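PDB 1YUD: DUF985 domain-containing protein from Shewanella oneidensis, which is of unknown function but belongs to the cupin superfamily (DUF985) and probably adopts the beta-barrel fold of that family. Local coordinates for the interface of chains A and B. Residues are numbered along the deposited sequence; one frame, centred on the assembly and turned at random. Chains: chain A/B, hypothetical protein SO0799.

Three patches of one two-fold symmetric interface show how a pair of cupin subunits can be joined from the centre outward. Contact 2 holds the middle, where strands 71-76 of both chains meet across the axis. Contact 1 lies about 12 Å from it, centre to centre of the C-alpha atoms, and shares B:Pro107 and B:Gln108; contact 3 lies about 9 Å from contact 2 and shares A:Gln108. Contacts 1 and 3 are about 21 Å apart. The segment around residues 107 and 108 thus links the central patch to those on either side, which is compatible with a dimer, though the structure alone does not prove one.

Contact 1: the interface of chains A and B. Residues chain A 12, 16-17, 20-21, 53, 128; chain B 99, 101, 106-108.
In this cupin-superfamily protein the N-terminal helix 14-20 of chain A, with strands 50-57 and 126-133, receives a loop of chain B and the segment that follows it. B:Leu101 is the inserted knob. Its CG stands anti to the carbonyl carbon (chi1 -53°), and the two methyl branches and CB meet different partners. CD1 comes up to the ring of A:Phe17, 3.4 Å from CE2, the two side chains crossing at about a right angle. CB lies against A:Phe20, 3.6 Å from CD2, and the other branch, CD2, meets CD2 of A:Leu21 at 3.8 Å. The amide of A:Gln12, poorly ordered, hangs beside this knob, and its NE2 makes a weak hydrogen bond to the backbone O of B:Leu99 at 3.0 Å.

Further along, the ring of A:Tyr53 is packed from several directions. CD1 of A:Leu21, from its own chain, sits 3.6 Å above one face, offset toward the rim, while the carboxamide of B:Gln108 lies over the opposite face with its plane turned 35° from the ring. CB of B:Pro107 lies at the ring edge, in plane, and its CD is 3.6 Å from CE1 of A:Tyr53. B:Arg106, whose chain bends at chi2 and chi3, crosses the tyrosine at about a right angle. CG of B:Pro107 also touches CD2 of A:Leu128 at 3.6 Å.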
loop_
_atom_site.group_PDB
_atom_site.type_symbol
_atom_site.label_atom_id
_atom_site.label_comp_id
_atom_site.label_asym_id
_atom_site.label_seq_id
_atom_site.Cartn_x
_atom_site.Cartn_y
_atom_site.Cartn_z
ATOM N N GLN A 12 11.263 -16.170 6.838
ATOM C CA GLN A 12 12.031 -14.938 6.701
ATOM C C GLN A 12 12.006 -14.090 7.965
ATOM O O GLN A 12 11.064 -14.160 8.756
ATOM C CB GLN A 12 11.492 -14.105 5.532
ATOM C CG GLN A 12 12.066 -14.457 4.166
ATOM C CD GLN A 12 11.531 -13.559 3.056
ATOM O OE1 GLN A 12 12.176 -13.382 2.019
ATOM N NE2 GLN A 12 10.344 -12.998 3.266
ATOM N N ASP A 16 16.457 -10.410 6.482
ATOM C CA ASP A 16 16.287 -10.688 5.060
ATOM C C ASP A 16 15.708 -9.477 4.359
ATOM O O ASP A 16 16.170 -9.085 3.285
ATOM C CB ASP A 16 15.346 -11.872 4.861
ATOM C CG ASP A 16 15.894 -13.149 5.442
ATOM O OD1 ASP A 16 16.344 -13.128 6.606
ATOM O OD2 ASP A 16 15.873 -14.175 4.736
ATOM N N PHE A 17 14.691 -8.890 4.984
ATOM C CA PHE A 17 14.021 -7.720 4.435
ATOM C C PHE A 17 14.925 -6.509 4.346
ATOM O O PHE A 17 15.046 -5.907 3.280
ATOM C CB PHE A 17 12.768 -7.386 5.256
ATOM C CG PHE A 17 11.585 -8.243 4.912
ATOM C CD1 PHE A 17 10.987 -9.054 5.870
ATOM C CD2 PHE A 17 11.097 -8.272 3.607
ATOM C CE1 PHE A 17 9.919 -9.887 5.531
ATOM C CE2 PHE A 17 10.031 -9.100 3.258
ATOM C CZ PHE A 17 9.444 -9.907 4.223
ATOM N N PHE A 20 17.519 -7.539 1.371
ATOM C CA PHE A 20 16.967 -7.571 0.020
ATOM C C PHE A 20 16.338 -6.259 -0.408
ATOM O O PHE A 20 16.460 -5.859 -1.567
ATOM C CB PHE A 20 15.935 -8.678 -0.102
ATOM C CG PHE A 20 16.526 -10.045 -0.117
ATOM C CD1 PHE A 20 17.428 -10.411 -1.113
ATOM C CD2 PHE A 20 16.190 -10.975 0.862
ATOM C CE1 PHE A 20 17.984 -11.682 -1.138
ATOM C CE2 PHE A 20 16.742 -12.257 0.850
ATOM C CZ PHE A 20 17.640 -12.607 -0.153
ATOM N N LEU A 21 15.655 -5.591 0.521
ATOM C CA LEU A 21 15.016 -4.321 0.206
ATOM C C LEU A 21 15.934 -3.134 0.488
ATOM O O LEU A 21 15.549 -1.985 0.283
ATOM C CB LEU A 21 13.704 -4.174 0.983
ATOM C CG LEU A 21 12.615 -5.236 0.765
ATOM C CD1 LEU A 21 11.413 -4.916 1.650
ATOM C CD2 LEU A 21 12.203 -5.285 -0.696
ATOM N N TYR A 53 9.313 1.512 1.911
ATOM C CA TYR A 53 9.097 0.310 2.674
ATOM C C TYR A 53 9.372 0.839 4.088
ATOM O O TYR A 53 9.816 1.979 4.235
ATOM C CB TYR A 53 10.122 -0.730 2.273
ATOM C CG TYR A 53 9.824 -1.452 0.986
ATOM C CD1 TYR A 53 8.892 -2.488 0.955
ATOM C CD2 TYR A 53 10.520 -1.164 -0.185
ATOM C CE1 TYR A 53 8.664 -3.229 -0.205
ATOM C CE2 TYR A 53 10.301 -1.901 -1.353
ATOM C CZ TYR A 53 9.378 -2.931 -1.351
ATOM O OH TYR A 53 9.178 -3.706 -2.467
ATOM N N LEU A 128 7.088 -5.440 8.264
ATOM C CA LEU A 128 7.320 -4.765 6.998
ATOM C C LEU A 128 6.008 -4.030 6.748
ATOM O O LEU A 128 4.920 -4.597 6.910
ATOM C CB LEU A 128 7.580 -5.773 5.874
ATOM C CG LEU A 128 7.870 -5.056 4.550
ATOM C CD1 LEU A 128 9.164 -4.295 4.695
ATOM C CD2 LEU A 128 7.946 -6.036 3.392
ATOM N N LEU B 99 6.355 -11.999 -1.147
ATOM C CA LEU B 99 7.404 -11.949 -0.136
ATOM C C LEU B 99 8.646 -12.807 -0.385
ATOM O O LEU B 99 9.634 -12.677 0.332
ATOM C CB LEU B 99 6.803 -12.302 1.225
ATOM C CG LEU B 99 5.603 -11.434 1.603
ATOM C CD1 LEU B 99 5.038 -11.865 2.959
ATOM C CD2 LEU B 99 6.033 -9.986 1.628
ATOM N N LEU B 101 11.516 -12.901 -1.673
ATOM C CA LEU B 101 12.576 -12.021 -2.168
ATOM C C LEU B 101 13.693 -12.739 -2.930
ATOM O O LEU B 101 14.408 -12.115 -3.723
ATOM C CB LEU B 101 13.152 -11.233 -0.989
ATOM C CG LEU B 101 12.083 -10.492 -0.163
ATOM C CD1 LEU B 101 12.459 -10.462 1.328
ATOM C CD2 LEU B 101 11.885 -9.087 -0.728
ATOM N N ARG B 106 8.596 -9.040 -4.959
ATOM C CA ARG B 106 8.746 -7.815 -4.192
ATOM C C ARG B 106 7.381 -7.580 -3.522
ATOM O O ARG B 106 6.348 -7.996 -4.053
ATOM C CB ARG B 106 9.098 -6.668 -5.153
ATOM C CG ARG B 106 10.059 -5.601 -4.621
ATOM C CD ARG B 106 11.527 -5.985 -4.815
ATOM N NE ARG B 106 11.891 -7.210 -4.106
ATOM C CZ ARG B 106 12.991 -7.911 -4.353
ATOM N NH1 ARG B 106 13.830 -7.502 -5.294
ATOM N NH2 ARG B 106 13.247 -9.020 -3.667
ATOM N N PRO B 107 7.356 -6.933 -2.344
ATOM C CA PRO B 107 6.060 -6.706 -1.698
ATOM C C PRO B 107 5.317 -5.514 -2.303
ATOM O O PRO B 107 4.155 -5.267 -1.994
ATOM C CB PRO B 107 6.434 -6.460 -0.232
ATOM C CG PRO B 107 7.799 -7.035 -0.096
ATOM C CD PRO B 107 8.446 -6.656 -1.399
ATOM N N GLN B 108 5.996 -4.765 -3.156
ATOM C CA GLN B 108 5.388 -3.604 -3.784
ATOM C C GLN B 108 5.713 -3.564 -5.266
ATOM O O GLN B 108 6.643 -4.225 -5.730
ATOM C CB GLN B 108 5.872 -2.322 -3.111
ATOM C CG GLN B 108 5.138 -2.002 -1.825
ATOM C CD GLN B 108 5.648 -0.748 -1.143
ATOM O OE1 GLN B 108 5.862 0.286 -1.784
ATOM N NE2 GLN B 108 5.832 -0.830 0.173
#

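Contact 2: the interface of chains A and B. Residues chain A 51, 74-76, 107-108, 130, 132; chain B 51, 74-76, 107-108, 130-132.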
loop_
_atom_site.group_PDB
_atom_site.type_symbol
_atom_site.label_atom_id
_atom_site.label_comp_id
_atom_site.label_asym_id
_atom_site.label_seq_id
_atom_site.Cartn_x
_atom_site.Cartn_y
_atom_site.Cartn_z
ATOM N N SER A 51 6.183 6.298 -2.139
ATOM C CA SER A 51 6.002 5.124 -1.295
ATOM C C SER A 51 7.369 4.642 -0.821
ATOM O O SER A 51 8.356 4.749 -1.539
ATOM C CB SER A 51 5.316 3.996 -2.065
ATOM O OG SER A 51 5.380 2.775 -1.341
ATOM N N TYR A 74 0.005 0.344 4.387
ATOM C CA TYR A 74 -0.365 -0.967 3.877
ATOM C C TYR A 74 0.356 -1.984 4.750
ATOM O O TYR A 74 1.335 -1.651 5.416
ATOM C CB TYR A 74 0.060 -1.075 2.408
ATOM C CG TYR A 74 -0.628 -0.033 1.552
ATOM C CD1 TYR A 74 -1.876 -0.284 0.988
ATOM C CD2 TYR A 74 -0.081 1.234 1.398
ATOM C CE1 TYR A 74 -2.562 0.703 0.301
ATOM C CE2 TYR A 74 -0.763 2.230 0.723
ATOM C CZ TYR A 74 -2.009 1.959 0.182
ATOM O OH TYR A 74 -2.741 2.966 -0.407
ATOM N N PHE A 75 -0.120 -3.216 4.764
ATOM C CA PHE A 75 0.515 -4.233 5.580
ATOM C C PHE A 75 1.032 -5.370 4.710
ATOM O O PHE A 75 0.252 -6.063 4.040
ATOM C CB PHE A 75 -0.480 -4.789 6.599
ATOM C CG PHE A 75 0.131 -5.734 7.577
ATOM C CD1 PHE A 75 0.804 -5.251 8.700
ATOM C CD2 PHE A 75 0.065 -7.110 7.368
ATOM C CE1 PHE A 75 1.413 -6.132 9.618
ATOM C CE2 PHE A 75 0.666 -8.001 8.265
ATOM C CZ PHE A 75 1.342 -7.508 9.398
ATOM N N HIS A 76 2.342 -5.582 4.742
ATOM C CA HIS A 76 2.943 -6.650 3.950
ATOM C C HIS A 76 3.069 -7.955 4.714
ATOM O O HIS A 76 2.583 -9.005 4.263
ATOM C CB HIS A 76 4.315 -6.227 3.457
ATOM C CG HIS A 76 4.288 -5.014 2.589
ATOM N ND1 HIS A 76 3.598 -4.974 1.398
ATOM C CD2 HIS A 76 4.904 -3.813 2.711
ATOM C CE1 HIS A 76 3.798 -3.802 0.819
ATOM N NE2 HIS A 76 4.588 -3.080 1.592
ATOM N N PRO A 107 -5.766 -4.363 7.205
ATOM C CA PRO A 107 -4.547 -4.199 6.405
ATOM C C PRO A 107 -4.176 -2.776 5.994
ATOM O O PRO A 107 -2.997 -2.485 5.766
ATOM C CB PRO A 107 -4.797 -5.108 5.214
ATOM C CG PRO A 107 -5.585 -6.209 5.827
ATOM C CD PRO A 107 -6.594 -5.440 6.648
ATOM N N GLN A 108 -5.155 -1.884 5.902
ATOM C CA GLN A 108 -4.842 -0.507 5.527
ATOM C C GLN A 108 -5.323 0.487 6.558
ATOM O O GLN A 108 -6.308 0.265 7.248
ATOM C CB GLN A 108 -5.477 -0.133 4.178
ATOM C CG GLN A 108 -4.606 -0.385 2.956
ATOM C CD GLN A 108 -5.423 -0.448 1.676
ATOM O OE1 GLN A 108 -5.795 0.586 1.099
ATOM N NE2 GLN A 108 -5.728 -1.670 1.231
ATOM N N GLY A 130 3.974 -0.749 4.266
ATOM C CA GLY A 130 4.003 0.148 3.128
ATOM C C GLY A 130 3.452 1.496 3.540
ATOM O O GLY A 130 2.387 1.570 4.148
HETATM N N MSE A 132 2.547 5.325 2.044
HETATM C CA MSE A 132 2.315 6.201 0.905
HETATM C C MSE A 132 1.789 7.553 1.384
HETATM O O MSE A 132 0.669 7.638 1.879
HETATM C CB MSE A 132 1.301 5.515 -0.028
HETATM C CG MSE A 132 0.994 6.199 -1.362
HETATM SE SE MSE A 132 -0.176 7.751 -1.254
HETATM C CE MSE A 132 1.061 9.056 -1.930
ATOM N N SER B 51 -7.532 4.545 -2.840
ATOM C CA SER B 51 -6.943 3.301 -2.395
ATOM C C SER B 51 -7.987 2.221 -2.092
ATOM O O SER B 51 -9.014 2.483 -1.456
ATOM C CB SER B 51 -6.100 3.580 -1.155
ATOM O OG SER B 51 -5.510 2.391 -0.666
ATOM N N TYR B 74 0.487 -2.923 -3.264
ATOM C CA TYR B 74 1.025 -3.312 -1.960
ATOM C C TYR B 74 0.603 -4.724 -1.568
ATOM O O TYR B 74 -0.549 -4.933 -1.219
ATOM C CB TYR B 74 0.491 -2.359 -0.916
ATOM C CG TYR B 74 0.883 -0.937 -1.159
ATOM C CD1 TYR B 74 2.079 -0.439 -0.641
ATOM C CD2 TYR B 74 0.085 -0.090 -1.934
ATOM C CE1 TYR B 74 2.484 0.867 -0.888
ATOM C CE2 TYR B 74 0.481 1.231 -2.193
ATOM C CZ TYR B 74 1.691 1.695 -1.664
ATOM O OH TYR B 74 2.139 2.969 -1.914
ATOM N N PHE B 75 1.503 -5.699 -1.608
ATOM C CA PHE B 75 1.090 -7.038 -1.208
ATOM C C PHE B 75 0.667 -7.079 0.256
ATOM O O PHE B 75 1.460 -6.725 1.131
ATOM C CB PHE B 75 2.195 -8.052 -1.359
ATOM C CG PHE B 75 1.787 -9.430 -0.930
ATOM C CD1 PHE B 75 1.220 -10.306 -1.844
ATOM C CD2 PHE B 75 1.979 -9.854 0.395
ATOM C CE1 PHE B 75 0.849 -11.603 -1.460
ATOM C CE2 PHE B 75 1.612 -11.149 0.801
ATOM C CZ PHE B 75 1.049 -12.024 -0.135
ATOM N N HIS B 76 -0.562 -7.554 0.496
ATOM C CA HIS B 76 -1.169 -7.662 1.823
ATOM C C HIS B 76 -1.159 -9.060 2.439
ATOM O O HIS B 76 -0.964 -9.185 3.640
ATOM C CB HIS B 76 -2.628 -7.203 1.775
ATOM C CG HIS B 76 -2.814 -5.726 1.911
ATOM N ND1 HIS B 76 -1.860 -4.903 2.467
ATOM C CD2 HIS B 76 -3.869 -4.931 1.611
ATOM C CE1 HIS B 76 -2.319 -3.664 2.505
ATOM N NE2 HIS B 76 -3.536 -3.655 1.992
ATOM N N PRO B 107 7.356 -6.933 -2.344
ATOM C CA PRO B 107 6.060 -6.706 -1.698
ATOM C C PRO B 107 5.317 -5.514 -2.303
ATOM O O PRO B 107 4.155 -5.267 -1.994
ATOM C CB PRO B 107 6.434 -6.460 -0.232
ATOM C CG PRO B 107 7.799 -7.035 -0.096
ATOM C CD PRO B 107 8.446 -6.656 -1.399
ATOM N N GLN B 108 5.996 -4.765 -3.156
ATOM C CA GLN B 108 5.388 -3.604 -3.784
ATOM C C GLN B 108 5.713 -3.564 -5.266
ATOM O O GLN B 108 6.643 -4.225 -5.730
ATOM C CB GLN B 108 5.872 -2.322 -3.111
ATOM C CG GLN B 108 5.138 -2.002 -1.825
ATOM C CD GLN B 108 5.648 -0.748 -1.143
ATOM O OE1 GLN B 108 5.862 0.286 -1.784
ATOM N NE2 GLN B 108 5.832 -0.830 0.173
ATOM N N GLY B 130 -3.271 -4.417 -1.999
ATOM C CA GLY B 130 -3.740 -3.079 -1.716
ATOM C C GLY B 130 -3.335 -2.257 -2.930
ATOM O O GLY B 130 -2.149 -2.241 -3.292
ATOM N N CYS B 131 -4.284 -1.585 -3.579
ATOM C CA CYS B 131 -3.948 -0.795 -4.757
ATOM C C CYS B 131 -4.104 0.706 -4.539
ATOM O O CYS B 131 -4.964 1.124 -3.802
ATOM C CB CYS B 131 -4.806 -1.244 -5.926
ATOM S SG CYS B 131 -4.403 -2.883 -6.560
HETATM N N MSE B 132 -3.270 1.528 -5.150
HETATM C CA MSE B 132 -3.426 2.952 -4.965
HETATM C C MSE B 132 -3.114 3.652 -6.287
HETATM O O MSE B 132 -2.003 3.544 -6.821
HETATM C CB MSE B 132 -2.514 3.428 -3.823
HETATM C CG MSE B 132 -2.512 4.923 -3.540
HETATM SE SE MSE B 132 -1.717 5.983 -4.943
HETATM C CE MSE B 132 -1.660 7.702 -4.114
#
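Two tyrosines lie face to face across the two-fold axis at the centre of the interface of the two chains in the deposited assembly. The rings of A:Tyr74 and B:Tyr74 are nearly parallel, 3° apart, with centroids separated by 3.5 Å. The same first torsion in both, CG anti to the carbonyl carbon (chi1 -61°), accompanies the stack; the side chains cross obliquely. The hydroxyl OH of A:Tyr74 pairs with OG of B:Ser51 at 2.8 Å, donor and acceptor undecided; the matching pair from A:Ser51 to B:Tyr74 is longer and weak.

Flanking the stack, each histidine uses both ring nitrogens across the interface. ND1 of A:His76 donates to the backbone O of B:Phe75 at 2.8 Å, in the carbonyl plane and on a lone pair. ND1 of B:His76 returns the bond to O of A:Phe75 at 2.9 Å, but from above the carbonyl plane. Each imidazole also carries the CB of the opposing Pro107 over one face. NE2 of B:Gln108 reaches NE2 of A:His76 at 2.9 Å, close to both the ring and amide planes. If ND1 carries the proton, NE2 would be the acceptor, a pattern that would favour neutral histidines, although protonation is not seen. The same carboxamide is fixed at its other end, where its OE1 accepts a hydrogen bond from OG of A:Ser51 at 2.6 Å. In the twin, OG of B:Ser51 approaches OE1 of A:Gln108 from above the carbonyl plane, at 2.5 Å.

Contact 3: the interface of chains A and B. Residues chain A 72, 108, 110; chain B 35-36, 49, 53.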
loop_
_atom_site.group_PDB
_atom_site.type_symbol
_atom_site.label_atom_id
_atom_site.label_comp_id
_atom_site.label_asym_id
_atom_site.label_seq_id
_atom_site.Cartn_x
_atom_site.Cartn_y
_atom_site.Cartn_z
HETATM N N MSE A 72 -0.869 6.770 3.707
HETATM C CA MSE A 72 -1.591 5.534 3.744
HETATM C C MSE A 72 -0.648 4.468 4.282
HETATM O O MSE A 72 0.568 4.545 4.104
HETATM C CB MSE A 72 -2.122 5.193 2.350
HETATM C CG MSE A 72 -3.466 5.877 2.032
HETATM SE SE MSE A 72 -4.953 5.215 3.119
HETATM C CE MSE A 72 -4.994 3.400 2.438
ATOM N N GLN A 108 -5.155 -1.884 5.902
ATOM C CA GLN A 108 -4.842 -0.507 5.527
ATOM C C GLN A 108 -5.323 0.487 6.558
ATOM O O GLN A 108 -6.308 0.265 7.248
ATOM C CB GLN A 108 -5.477 -0.133 4.178
ATOM C CG GLN A 108 -4.606 -0.385 2.956
ATOM C CD GLN A 108 -5.423 -0.448 1.676
ATOM O OE1 GLN A 108 -5.795 0.586 1.099
ATOM N NE2 GLN A 108 -5.728 -1.670 1.231
ATOM N N LEU A 110 -5.347 4.974 7.377
ATOM C CA LEU A 110 -5.008 6.306 6.933
ATOM C C LEU A 110 -4.738 7.244 8.101
ATOM O O LEU A 110 -5.636 7.597 8.860
ATOM C CB LEU A 110 -6.149 6.818 6.044
ATOM C CG LEU A 110 -6.103 8.229 5.488
ATOM C CD1 LEU A 110 -6.525 9.188 6.566
ATOM C CD2 LEU A 110 -4.711 8.533 4.955
ATOM N N SER B 35 -10.993 1.520 0.410
ATOM C CA SER B 35 -10.653 1.674 1.822
ATOM C C SER B 35 -10.695 3.154 2.243
ATOM O O SER B 35 -11.416 3.522 3.178
ATOM C CB SER B 35 -9.266 1.099 2.084
ATOM O OG SER B 35 -8.282 1.960 1.562
ATOM N N TYR B 36 -9.912 3.997 1.569
ATOM C CA TYR B 36 -9.894 5.430 1.876
ATOM C C TYR B 36 -9.725 6.219 0.580
ATOM O O TYR B 36 -9.235 5.693 -0.431
ATOM C CB TYR B 36 -8.751 5.805 2.843
ATOM C CG TYR B 36 -8.758 5.057 4.171
ATOM C CD1 TYR B 36 -8.335 3.731 4.237
ATOM C CD2 TYR B 36 -9.234 5.655 5.348
ATOM C CE1 TYR B 36 -8.392 3.007 5.425
ATOM C CE2 TYR B 36 -9.292 4.944 6.543
ATOM C CZ TYR B 36 -8.872 3.614 6.573
ATOM O OH TYR B 36 -8.930 2.846 7.727
ATOM N N TRP B 49 -5.762 10.973 -4.616
ATOM C CA TRP B 49 -5.459 9.547 -4.602
ATOM C C TRP B 49 -6.665 8.727 -4.168
ATOM O O TRP B 49 -7.606 9.222 -3.522
ATOM C CB TRP B 49 -4.254 9.194 -3.704
ATOM C CG TRP B 49 -4.337 9.647 -2.283
ATOM C CD1 TRP B 49 -3.957 10.863 -1.795
ATOM C CD2 TRP B 49 -4.972 8.958 -1.198
ATOM N NE1 TRP B 49 -4.336 10.985 -0.477
ATOM C CE2 TRP B 49 -4.964 9.828 -0.085
ATOM C CE3 TRP B 49 -5.555 7.692 -1.056
ATOM C CZ2 TRP B 49 -5.517 9.478 1.147
ATOM C CZ3 TRP B 49 -6.107 7.342 0.178
ATOM C CH2 TRP B 49 -6.083 8.236 1.259
ATOM N N TYR B 53 -8.723 -2.393 -1.560
ATOM C CA TYR B 53 -8.254 -3.698 -1.108
ATOM C C TYR B 53 -8.617 -4.467 -2.348
ATOM O O TYR B 53 -9.638 -4.184 -2.945
ATOM C CB TYR B 53 -9.112 -4.284 0.038
ATOM C CG TYR B 53 -8.935 -3.668 1.402
ATOM C CD1 TYR B 53 -7.799 -3.912 2.161
ATOM C CD2 TYR B 53 -9.902 -2.834 1.934
ATOM C CE1 TYR B 53 -7.636 -3.329 3.423
ATOM C CE2 TYR B 53 -9.748 -2.244 3.182
ATOM C CZ TYR B 53 -8.616 -2.492 3.920
ATOM O OH TYR B 53 -8.459 -1.868 5.134
#
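Mostly extended backbone presents the residues of both sides: A:Leu110 and B:Tyr36 are in beta conformation, whereas B:Ser35 departs from it. A:Leu110 has CG anti to the backbone N (chi1 177°), and its CB rests over one face of the phenol ring of B:Tyr36, offset toward the rim and 3.4 Å from CD2. The side chains cross obliquely, and a leucine branch goes on to B:Trp49, with CD2 4.0 Å from CH2. The indole of B:Trp49 starts from the crowded first torsion, between the backbone N and the carbonyl carbon, and offers the face of its six-membered ring to CG of A:Met72, a selenomethionine, 3.5 Å from CZ3. Bends at chi2 and chi3 then turn the methyl CE of A:Met72 back to CD1 of B:Tyr36, at 3.8 Å. An alanine in place of B:Tyr36 would remove the ring that lies under A:Leu110 and against A:Met72, and would probably loosen this apolar cluster.

Beside the cluster, B:Ser35 OG donates to the side-chain OE1 of A:Gln108 at 2.9 Å, well above the carbonyl plane. The same carboxamide lies over a face of the B:Tyr53 ring, with its plane 53° from the ring. The site sits on the flank of the cupin interface: strands 71-76 and 109-111 of chain A face 31-37 and 50-57 of chain B, with A:Gln108 and B:Trp49 in loop just before strands 109-111 and 50-57.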